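Local atomic coordinates of EscN (PDB entry 2OBL), a protein that belongs to the ATP synthase alpha/beta family of P-loop NTPases and is associated with a type III secretion system. Residues A[61-69]-A[277-288]. The protein carries 1 engineered substitution. Numbering follows the deposited sequence.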
ATOM      1  N   ALA A  61       1.608  12.639  -5.146  1.00 21.06           N
ATOM      2  CA  ALA A  61       3.017  12.350  -4.971  1.00 21.94           C
ATOM      3  C   ALA A  61       3.364  11.013  -5.611  1.00 22.44           C
ATOM      4  O   ALA A  61       4.413  10.877  -6.235  1.00 23.33           O
ATOM      5  CB  ALA A  61       3.368  12.338  -3.510  1.00 22.20           C
ATOM      6  N   ILE A  62       2.479  10.031  -5.454  1.00 21.87           N
ATOM      7  CA  ILE A  62       2.746   8.677  -5.956  1.00 21.60           C
ATOM      8  C   ILE A  62       2.457   8.566  -7.447  1.00 21.10           C
ATOM      9  O   ILE A  62       3.311   8.150  -8.231  1.00 20.80           O
ATOM     10  CB  ILE A  62       1.954   7.604  -5.177  1.00 21.38           C
ATOM     11  CG1 ILE A  62       2.332   7.641  -3.691  1.00 21.96           C
ATOM     12  CG2 ILE A  62       2.243   6.198  -5.748  1.00 22.17           C
ATOM     13  CD1 ILE A  62       1.414   6.797  -2.796  1.00 22.38           C
ATOM     14  N   ASP A  63       1.252   8.953  -7.847  1.00 21.32           N
ATOM     15  CA  ASP A  63       0.880   8.920  -9.264  1.00 20.79           C
ATOM     16  C   ASP A  63       1.843   9.748 -10.123  1.00 20.70           C
ATOM     17  O   ASP A  63       2.153   9.392 -11.275  1.00 19.78           O
ATOM     18  CB  ASP A  63      -0.540   9.461  -9.453  1.00 21.67           C
ATOM     19  CG  ASP A  63      -1.610   8.597  -8.775  1.00 22.25           C
ATOM     20  OD1 ASP A  63      -1.354   7.418  -8.457  1.00 22.44           O
ATOM     21  OD2 ASP A  63      -2.727   9.114  -8.572  1.00 22.82           O
ATOM     22  N   GLY A  64       2.298  10.868  -9.566  1.00 20.30           N
ATOM     23  CA  GLY A  64       3.199  11.764 -10.289  1.00 21.03           C
ATOM     24  C   GLY A  64       4.649  11.309 -10.324  1.00 19.63           C
ATOM     25  O   GLY A  64       5.274  11.302 -11.388  1.00 19.63           O
ATOM     26  N   LEU A  65       5.183  10.922  -9.166  1.00 19.39           N
ATOM     27  CA  LEU A  65       6.632  10.711  -9.023  1.00 19.48           C
ATOM     28  C   LEU A  65       7.058   9.271  -8.820  1.00 20.07           C
ATOM     29  O   LEU A  65       8.252   8.966  -8.914  1.00 19.67           O
ATOM     30  CB  LEU A  65       7.169  11.525  -7.842  1.00 20.09           C
ATOM     31  CG  LEU A  65       6.836  13.015  -7.825  1.00 20.25           C
ATOM     32  CD1 LEU A  65       7.389  13.635  -6.546  1.00 20.47           C
ATOM     33  CD2 LEU A  65       7.428  13.696  -9.064  1.00 20.07           C
ATOM     34  N   LEU A  66       6.111   8.394  -8.483  1.00 19.92           N
ATOM     35  CA  LEU A  66       6.448   7.022  -8.100  1.00 21.12           C
ATOM     36  C   LEU A  66       5.375   6.087  -8.636  1.00 20.90           C
ATOM     37  O   LEU A  66       4.880   5.218  -7.916  1.00 20.78           O
ATOM     38  CB  LEU A  66       6.490   6.908  -6.575  1.00 21.93           C
ATOM     39  CG  LEU A  66       7.439   7.836  -5.814  1.00 21.55           C
ATOM     40  CD1 LEU A  66       6.990   8.066  -4.343  1.00 22.69           C
ATOM     41  CD2 LEU A  66       8.838   7.254  -5.883  1.00 21.54           C
ATOM     42  N   THR A  67       5.012   6.289  -9.895  1.00 20.93           N
ATOM     43  CA  THR A  67       3.794   5.707 -10.450  1.00 20.72           C
ATOM     44  C   THR A  67       3.707   4.195 -10.324  1.00 20.54           C
ATOM     45  O   THR A  67       4.643   3.467 -10.674  1.00 19.78           O
ATOM     46  CB  THR A  67       3.625   6.091 -11.924  1.00 21.12           C
ATOM     47  OG1 THR A  67       4.005   7.466 -12.098  1.00 20.17           O
ATOM     48  CG2 THR A  67       2.193   5.875 -12.356  1.00 20.97           C
ATOM     49  N   CYS A  68       2.566   3.742  -9.815  1.00 20.70           N
ATOM     50  CA  CYS A  68       2.307   2.318  -9.612  1.00 21.89           C
ATOM     51  C   CYS A  68       1.817   1.701 -10.908  1.00 20.13           C
ATOM     52  O   CYS A  68       1.333   2.405 -11.785  1.00 20.54           O
ATOM     53  CB  CYS A  68       1.232   2.105  -8.554  1.00 22.65           C
ATOM     54  SG  CYS A  68       1.658   2.662  -6.915  1.00 27.34           S
ATOM     55  N   GLY A  69       1.913   0.376 -11.002  1.00 18.01           N
ATOM     56  CA  GLY A  69       1.448  -0.346 -12.174  1.00 15.88           C
ATOM     57  C   GLY A  69       0.437  -1.426 -11.841  1.00 14.81           C
ATOM     58  O   GLY A  69       0.431  -1.963 -10.737  1.00 13.92           O
ATOM     59  N   HIS A 277       6.817  12.231 -18.963  1.00 20.95           N
ATOM     60  CA  HIS A 277       6.360  12.114 -17.585  1.00 20.74           C
ATOM     61  C   HIS A 277       7.562  11.704 -16.706  1.00 20.52           C
ATOM     62  O   HIS A 277       7.817  12.308 -15.664  1.00 20.39           O
ATOM     63  CB  HIS A 277       5.229  11.075 -17.510  1.00 20.56           C
ATOM     64  CG  HIS A 277       4.684  10.849 -16.131  1.00 20.25           C
ATOM     65  ND1 HIS A 277       3.466  10.241 -15.906  1.00 20.17           N
ATOM     66  CD2 HIS A 277       5.189  11.139 -14.909  1.00 20.42           C
ATOM     67  CE1 HIS A 277       3.245  10.167 -14.606  1.00 19.55           C
ATOM     68  NE2 HIS A 277       4.273  10.705 -13.979  1.00 19.84           N
ATOM     69  N   LEU A 278       8.308  10.695 -17.139  1.00 20.50           N
ATOM     70  CA  LEU A 278       9.465  10.206 -16.372  1.00 20.35           C
ATOM     71  C   LEU A 278      10.485  11.326 -16.149  1.00 20.97           C
ATOM     72  O   LEU A 278      11.059  11.456 -15.056  1.00 20.78           O
ATOM     73  CB  LEU A 278      10.133   9.044 -17.117  1.00 20.59           C
ATOM     74  CG  LEU A 278      11.117   8.174 -16.329  1.00 19.82           C
ATOM     75  CD1 LEU A 278      10.380   7.483 -15.177  1.00 19.83           C
ATOM     76  CD2 LEU A 278      11.761   7.146 -17.243  1.00 20.03           C
ATOM     77  N   ARG A 279      10.709  12.122 -17.196  1.00 20.95           N
ATOM     78  CA  ARG A 279      11.662  13.238 -17.146  1.00 21.52           C
ATOM     79  C   ARG A 279      11.226  14.319 -16.168  1.00 20.45           C
ATOM     80  O   ARG A 279      12.038  14.810 -15.381  1.00 21.01           O
ATOM     81  CB  ARG A 279      11.869  13.876 -18.527  1.00 22.90           C
ATOM     82  CG  ARG A 279      12.952  14.966 -18.512  1.00 25.74           C
ATOM     83  CD  ARG A 279      12.611  16.194 -19.373  1.00 28.83           C
ATOM     84  NE  ARG A 279      11.439  16.937 -18.885  1.00 31.57           N
ATOM     85  CZ  ARG A 279      11.424  17.762 -17.834  1.00 32.62           C
ATOM     86  NH1 ARG A 279      10.294  18.384 -17.502  1.00 33.08           N
ATOM     87  NH2 ARG A 279      12.517  17.970 -17.105  1.00 32.91           N
ATOM     88  N   ALA A 280       9.950  14.695 -16.228  1.00 19.77           N
ATOM     89  CA  ALA A 280       9.417  15.689 -15.295  1.00 19.98           C
ATOM     90  C   ALA A 280       9.523  15.191 -13.856  1.00 19.35           C
ATOM     91  O   ALA A 280       9.882  15.952 -12.959  1.00 19.48           O
ATOM     92  CB  ALA A 280       7.979  16.024 -15.623  1.00 20.05           C
ATOM     93  N   ALA A 281       9.181  13.924 -13.634  1.00 19.77           N
ATOM     94  CA  ALA A 281       9.277  13.344 -12.289  1.00 20.24           C
ATOM     95  C   ALA A 281      10.714  13.362 -11.781  1.00 20.62           C
ATOM     96  O   ALA A 281      10.964  13.623 -10.605  1.00 22.27           O
ATOM     97  CB  ALA A 281       8.750  11.919 -12.274  1.00 19.67           C
ATOM     98  N   ALA A 282      11.658  13.065 -12.660  1.00 20.91           N
ATOM     99  CA  ALA A 282      13.063  13.016 -12.269  1.00 20.90           C
ATOM    100  C   ALA A 282      13.555  14.397 -11.846  1.00 21.18           C
ATOM    101  O   ALA A 282      14.287  14.530 -10.867  1.00 20.63           O
ATOM    102  CB  ALA A 282      13.919  12.471 -13.405  1.00 21.70           C
ATOM    103  N   GLU A 283      13.149  15.420 -12.592  1.00 21.03           N
ATOM    104  CA  GLU A 283      13.498  16.784 -12.240  1.00 20.96           C
ATOM    105  C   GLU A 283      12.837  17.187 -10.921  1.00 20.90           C
ATOM    106  O   GLU A 283      13.485  17.782 -10.064  1.00 20.55           O
ATOM    107  CB  GLU A 283      13.124  17.766 -13.361  1.00 22.42           C
ATOM    108  CG  GLU A 283      13.261  19.219 -12.927  1.00 23.93           C
ATOM    109  CD  GLU A 283      13.442  20.183 -14.072  1.00 25.01           C
ATOM    110  OE1 GLU A 283      12.932  19.914 -15.185  1.00 25.47           O
ATOM    111  OE2 GLU A 283      14.098  21.229 -13.856  1.00 25.92           O
ATOM    112  N   CYS A 284      11.555  16.852 -10.748  1.00 20.50           N
ATOM    113  CA  CYS A 284      10.850  17.192  -9.515  1.00 20.81           C
ATOM    114  C   CYS A 284      11.562  16.570  -8.320  1.00 21.48           C
ATOM    115  O   CYS A 284      11.747  17.223  -7.290  1.00 22.13           O
ATOM    116  CB  CYS A 284       9.379  16.745  -9.550  1.00 20.76           C
ATOM    117  SG  CYS A 284       8.395  17.412  -8.177  1.00 20.89           S
ATOM    118  N   LYS A 285      11.970  15.311  -8.458  1.00 21.67           N
ATOM    119  CA  LYS A 285      12.682  14.627  -7.378  1.00 22.05           C
ATOM    120  C   LYS A 285      13.998  15.329  -7.043  1.00 22.76           C
ATOM    121  O   LYS A 285      14.341  15.517  -5.871  1.00 22.70           O
ATOM    122  CB  LYS A 285      12.949  13.173  -7.752  1.00 23.40           C
ATOM    123  CG  LYS A 285      11.738  12.261  -7.591  1.00 24.56           C
ATOM    124  CD  LYS A 285      12.055  10.873  -8.083  1.00 26.21           C
ATOM    125  CE  LYS A 285      10.992  10.407  -9.041  1.00 27.89           C
ATOM    126  NZ  LYS A 285      11.424   9.202  -9.812  1.00 29.57           N
ATOM    127  N   LYS A 286      14.728  15.726  -8.078  1.00 22.59           N
ATOM    128  CA  LYS A 286      15.994  16.422  -7.886  1.00 23.23           C
ATOM    129  C   LYS A 286      15.750  17.763  -7.213  1.00 22.44           C
ATOM    130  O   LYS A 286      16.498  18.163  -6.315  1.00 21.94           O
ATOM    131  CB  LYS A 286      16.724  16.591  -9.216  1.00 24.82           C
ATOM    132  CG  LYS A 286      17.459  15.329  -9.662  1.00 26.88           C
ATOM    133  CD  LYS A 286      17.599  15.245 -11.179  1.00 28.09           C
ATOM    134  CE  LYS A 286      18.184  13.898 -11.609  1.00 28.93           C
ATOM    135  NZ  LYS A 286      18.420  13.811 -13.087  1.00 29.01           N
ATOM    136  N   LEU A 287      14.684  18.442  -7.621  1.00 22.07           N
ATOM    137  CA  LEU A 287      14.352  19.729  -7.027  1.00 22.62           C
ATOM    138  C   LEU A 287      14.019  19.576  -5.547  1.00 22.80           C
ATOM    139  O   LEU A 287      14.494  20.353  -4.717  1.00 23.10           O
ATOM    140  CB  LEU A 287      13.217  20.419  -7.784  1.00 21.73           C
ATOM    141  CG  LEU A 287      13.585  20.949  -9.178  1.00 21.53           C
ATOM    142  CD1 LEU A 287      12.383  21.603  -9.818  1.00 21.83           C
ATOM    143  CD2 LEU A 287      14.751  21.926  -9.120  1.00 21.62           C
ATOM    144  N   ILE A 288      13.208  18.570  -5.229  1.00 23.49           N
ATOM    145  CA  ILE A 288      12.889  18.244  -3.837  1.00 24.26           C
ATOM    146  C   ILE A 288      14.150  17.966  -3.020  1.00 25.33           C
ATOM    147  O   ILE A 288      14.282  18.445  -1.893  1.00 25.73           O
ATOM    148  CB  ILE A 288      11.948  17.026  -3.743  1.00 23.54           C
ATOM    149  CG1 ILE A 288      10.556  17.386  -4.262  1.00 23.65           C
ATOM    150  CG2 ILE A 288      11.861  16.514  -2.303  1.00 23.84           C
ATOM    151  CD1 ILE A 288       9.615  16.185  -4.406  1.00 23.38           C
TER
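H277 swings its ring out with CG opposite the backbone N (chi1 179°), while L65 turns CG beside its own N (chi1 -53°) and extends beyond it; these two torsions bring an imidazole to the end of helix 61-65 and an isobutyl group onto helix 277-288. The imidazole works through its edge: H277 NE2 donates to G64 O at 2.8 Å, with the acceptor lying exactly in the ring plane. Next to it, H277 CE1 comes within 3.6 Å of D63 O. T67 OG1 donates to D63 O from above the carbonyl plane, 2.8 Å away, so two late carbonyls of the short helix are met by side chains.

L65 is the knob here, seated among A281, C284, K285 and I288. Its CD2 branch packs 3.7 Å from C284 CB and equally near A281 CA, while L65 CD1 meets I288 CD1 tip to tip at 4.0 Å. K285, its chain bent at chi3, brings its end to the L65 carbonyl, with K285 CE 3.1 Å and K285 NZ 3.3 Å from L65 O. I325 of helix 318-325 and L342 of helix 335-345 also touch the L65 side chain, adding apolar contacts to it.

The short segments of the helices are steeply inclined, 119° between their directions, with axes 10.0 Å apart, and the close backbone approach is at L65 and A281. Knob-into-hole packing thus ties helix 61-65, in the part of the chain matching the ATP synthase alpha/beta nucleotide-binding family, to helix 275-290 of the C-terminal helical part, as expected for this family's P-loop core with a helical C-terminal region.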